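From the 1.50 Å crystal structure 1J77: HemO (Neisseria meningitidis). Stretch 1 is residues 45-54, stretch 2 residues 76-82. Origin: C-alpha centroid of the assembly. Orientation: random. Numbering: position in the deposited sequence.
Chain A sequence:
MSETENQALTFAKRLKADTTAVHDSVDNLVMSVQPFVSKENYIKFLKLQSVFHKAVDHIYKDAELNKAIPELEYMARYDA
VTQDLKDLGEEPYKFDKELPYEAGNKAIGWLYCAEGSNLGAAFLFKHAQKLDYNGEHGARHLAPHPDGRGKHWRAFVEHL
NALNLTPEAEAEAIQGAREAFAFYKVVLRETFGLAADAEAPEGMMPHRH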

# COMPACT_ATOMS: atom_id res chain seq x y z
N PHE A 45 9.45 -7.93 5.43
CA PHE A 45 8.74 -7.15 4.45
C PHE A 45 7.30 -7.65 4.35
O PHE A 45 6.37 -6.87 4.29
CB PHE A 45 9.44 -7.21 3.10
CG PHE A 45 8.75 -6.46 2.05
CD1 PHE A 45 8.70 -5.09 2.15
CD2 PHE A 45 8.13 -7.09 0.98
CE1 PHE A 45 8.01 -4.36 1.22
CE2 PHE A 45 7.46 -6.35 0.02
CZ PHE A 45 7.44 -4.99 0.14
N LEU A 46 7.14 -8.96 4.25
CA LEU A 46 5.79 -9.51 4.16
C LEU A 46 4.98 -9.16 5.41
O LEU A 46 3.74 -8.94 5.31
CB LEU A 46 5.88 -11.03 3.98
CG LEU A 46 6.28 -11.58 2.61
CD1 LEU A 46 6.19 -13.10 2.62
CD2 LEU A 46 5.53 -11.07 1.44
N LYS A 47 5.59 -9.18 6.59
CA LYS A 47 4.90 -8.82 7.84
C LYS A 47 4.39 -7.36 7.78
O LYS A 47 3.22 -7.08 8.07
CB LYS A 47 5.75 -9.13 9.10
CG LYS A 47 5.88 -10.60 9.34
CD LYS A 47 6.89 -10.84 10.38
CE LYS A 47 7.06 -12.36 10.60
NZ LYS A 47 7.99 -12.61 11.74
N LEU A 48 5.25 -6.46 7.34
CA LEU A 48 4.91 -5.08 7.16
C LEU A 48 3.73 -4.93 6.16
O LEU A 48 2.74 -4.25 6.47
CB LEU A 48 6.14 -4.29 6.71
CG LEU A 48 5.91 -3.05 5.85
CD1 LEU A 48 5.27 -2.00 6.72
CD2 LEU A 48 7.27 -2.60 5.25
N GLN A 49 3.84 -5.60 5.01
CA GLN A 49 2.79 -5.58 4.02
C GLN A 49 1.48 -6.12 4.62
O GLN A 49 0.39 -5.60 4.33
CB GLN A 49 3.19 -6.39 2.77
CG GLN A 49 4.38 -5.85 1.97
CD GLN A 49 3.98 -4.73 1.07
OE1 GLN A 49 3.82 -4.91 -0.16
NE2 GLN A 49 3.82 -3.53 1.64
N SER A 50 1.57 -7.17 5.43
CA SER A 50 0.36 -7.76 6.07
C SER A 50 -0.40 -6.77 6.92
O SER A 50 -1.66 -6.68 6.85
CB SER A 50 0.70 -8.98 6.96
OG SER A 50 -0.49 -9.50 7.53
N VAL A 51 0.31 -6.00 7.72
CA VAL A 51 -0.29 -5.05 8.62
C VAL A 51 -0.95 -3.94 7.83
O VAL A 51 -2.10 -3.52 8.11
CB VAL A 51 0.74 -4.45 9.61
CG1 VAL A 51 0.14 -3.36 10.48
CG2 VAL A 51 1.28 -5.54 10.47
N PHE A 52 -0.23 -3.41 6.86
CA PHE A 52 -0.81 -2.34 6.06
C PHE A 52 -2.09 -2.80 5.34
O PHE A 52 -3.11 -2.08 5.31
CB PHE A 52 0.19 -1.77 5.05
CG PHE A 52 -0.39 -0.64 4.24
CD1 PHE A 52 -0.56 0.62 4.79
CD2 PHE A 52 -0.77 -0.84 2.95
CE1 PHE A 52 -1.12 1.65 4.04
CE2 PHE A 52 -1.33 0.21 2.22
CZ PHE A 52 -1.48 1.40 2.78
N HIS A 53 -2.02 -3.94 4.70
CA HIS A 53 -3.19 -4.41 3.94
C HIS A 53 -4.33 -4.83 4.88
O HIS A 53 -5.50 -4.66 4.55
CB HIS A 53 -2.78 -5.51 2.96
CG HIS A 53 -2.18 -4.92 1.73
ND1 HIS A 53 -0.81 -4.81 1.50
CD2 HIS A 53 -2.78 -4.27 0.72
CE1 HIS A 53 -0.62 -4.20 0.34
NE2 HIS A 53 -1.80 -3.85 -0.14
N LYS A 54 -4.04 -5.33 6.06
CA LYS A 54 -5.12 -5.54 7.02
C LYS A 54 -5.82 -4.23 7.39
O LYS A 54 -7.06 -4.17 7.49
CB LYS A 54 -4.59 -6.25 8.28
CG LYS A 54 -5.61 -6.38 9.43
CD LYS A 54 -6.79 -7.19 9.11
CE LYS A 54 -7.81 -7.18 10.28
NZ LYS A 54 -8.79 -8.29 10.14
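Stretch 2, residues 76-82: ARYDAVT

Stretch 2 packs on stretch 1 as a nearly antiparallel helix-on-helix contact, held by van der Waals packing and two CH-pi contacts, with no direct hydrogen bond across it. Stretch 1 is helical throughout, as its i to i+4 backbone bonds attest, for example Ser50 N to Leu46 O at 2.8 Å. In stretch 2, Ala76 (phi/psi -64/142) and Arg77 (-110/5) lie outside the helix, which runs from Tyr78 through Thr82 and onward. The N-to-C directions of the two helices differ by 158° (signed crossing angle -158°), and their axes approach to 9.1 Å. The register follows this reversal: Ser50 CA lies 5.9 Å from Val81 CA, whereas one turn later in stretch 1 His53 CA lies 5.1 Å from Tyr78 CA.

Val81, whose CA-to-CB bond points toward stretch 1, is a knob in a hole formed by Leu46, Gln49, Ser50 and His53. Its CG1 reaches Leu46 O at 3.5 Å, Ser50 N at 3.7 Å and Gln49 CB at 3.9 Å; Val81 CG2 is 4.1 Å from His53 ND1. That nitrogen donates to Gln49 O (3.2 Å, N-H...O angle 143°), a bond within stretch 1 that ties the imidazole to its own helix. Arg77 CB covers one face of this ring, 4.1 Å from the His53 centroid and 25° off the normal.

Tyr78 loses the largest area to the contact, 98 Å². Lys54 CB stands over one face of its ring, 4.0 Å from the centroid and 24° off the normal, while Lys54 CD lies 3.6 Å from Tyr78 OH. Ser50 OG approaches the ring edge, 3.8 Å from Tyr78 CE1. The same hydroxyl makes a polar link through water: water 1 hydrogen-bonds to Ser50 OG at 2.6 Å and to Thr82 OG1 at 3.0 Å. Altogether the contact buries 411 Å², both sides summed.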

# COMPACT_ATOMS: atom_id res chain seq x y z
N ALA A 76 -8.74 -6.05 -2.96
CA ALA A 76 -7.91 -6.18 -1.75
C ALA A 76 -6.82 -7.25 -1.85
O ALA A 76 -7.01 -8.31 -2.45
CB ALA A 76 -8.76 -6.43 -0.52
N ARG A 77 -5.65 -6.95 -1.27
CA ARG A 77 -4.51 -7.86 -1.36
C ARG A 77 -4.12 -8.56 -0.05
O ARG A 77 -3.13 -9.25 0.04
CB ARG A 77 -3.28 -7.08 -1.81
CG ARG A 77 -3.44 -6.32 -3.08
CD ARG A 77 -3.47 -7.19 -4.27
NE ARG A 77 -3.14 -6.44 -5.47
CZ ARG A 77 -3.51 -6.80 -6.69
NH1 ARG A 77 -4.24 -7.89 -6.88
NH2 ARG A 77 -3.15 -6.06 -7.74
N TYR A 78 -4.89 -8.36 1.00
CA TYR A 78 -4.57 -8.99 2.25
C TYR A 78 -4.52 -10.49 2.17
O TYR A 78 -3.62 -11.11 2.71
CB TYR A 78 -5.58 -8.50 3.29
CG TYR A 78 -5.44 -9.03 4.69
CD1 TYR A 78 -4.24 -9.08 5.36
CD2 TYR A 78 -6.58 -9.43 5.38
CE1 TYR A 78 -4.15 -9.55 6.61
CE2 TYR A 78 -6.51 -9.89 6.67
CZ TYR A 78 -5.30 -9.96 7.28
OH TYR A 78 -5.26 -10.43 8.57
N ASP A 79 -5.48 -11.09 1.49
CA ASP A 79 -5.48 -12.54 1.37
C ASP A 79 -4.18 -13.02 0.67
O ASP A 79 -3.52 -13.98 1.14
CB ASP A 79 -6.72 -13.04 0.59
CG ASP A 79 -8.03 -12.93 1.38
OD1 ASP A 79 -8.04 -13.05 2.64
OD2 ASP A 79 -9.13 -12.78 0.76
N ALA A 80 -3.79 -12.30 -0.38
CA ALA A 80 -2.59 -12.65 -1.17
C ALA A 80 -1.33 -12.54 -0.31
O ALA A 80 -0.53 -13.45 -0.32
CB ALA A 80 -2.50 -11.80 -2.44
N VAL A 81 -1.14 -11.44 0.43
CA VAL A 81 0.03 -11.33 1.33
C VAL A 81 0.03 -12.43 2.38
O VAL A 81 1.06 -12.94 2.77
CB VAL A 81 0.10 -9.99 2.15
CG1 VAL A 81 1.44 -9.88 2.91
CG2 VAL A 81 -0.03 -8.80 1.29
N THR A 82 -1.13 -12.79 2.89
CA THR A 82 -1.19 -13.80 3.91
C THR A 82 -0.81 -15.18 3.33
O THR A 82 -0.21 -16.00 4.01
CB THR A 82 -2.61 -13.85 4.49
OG1 THR A 82 -2.88 -12.65 5.23
CG2 THR A 82 -2.70 -14.94 5.47
O HOH W 1 -1.12 -12.02 7.59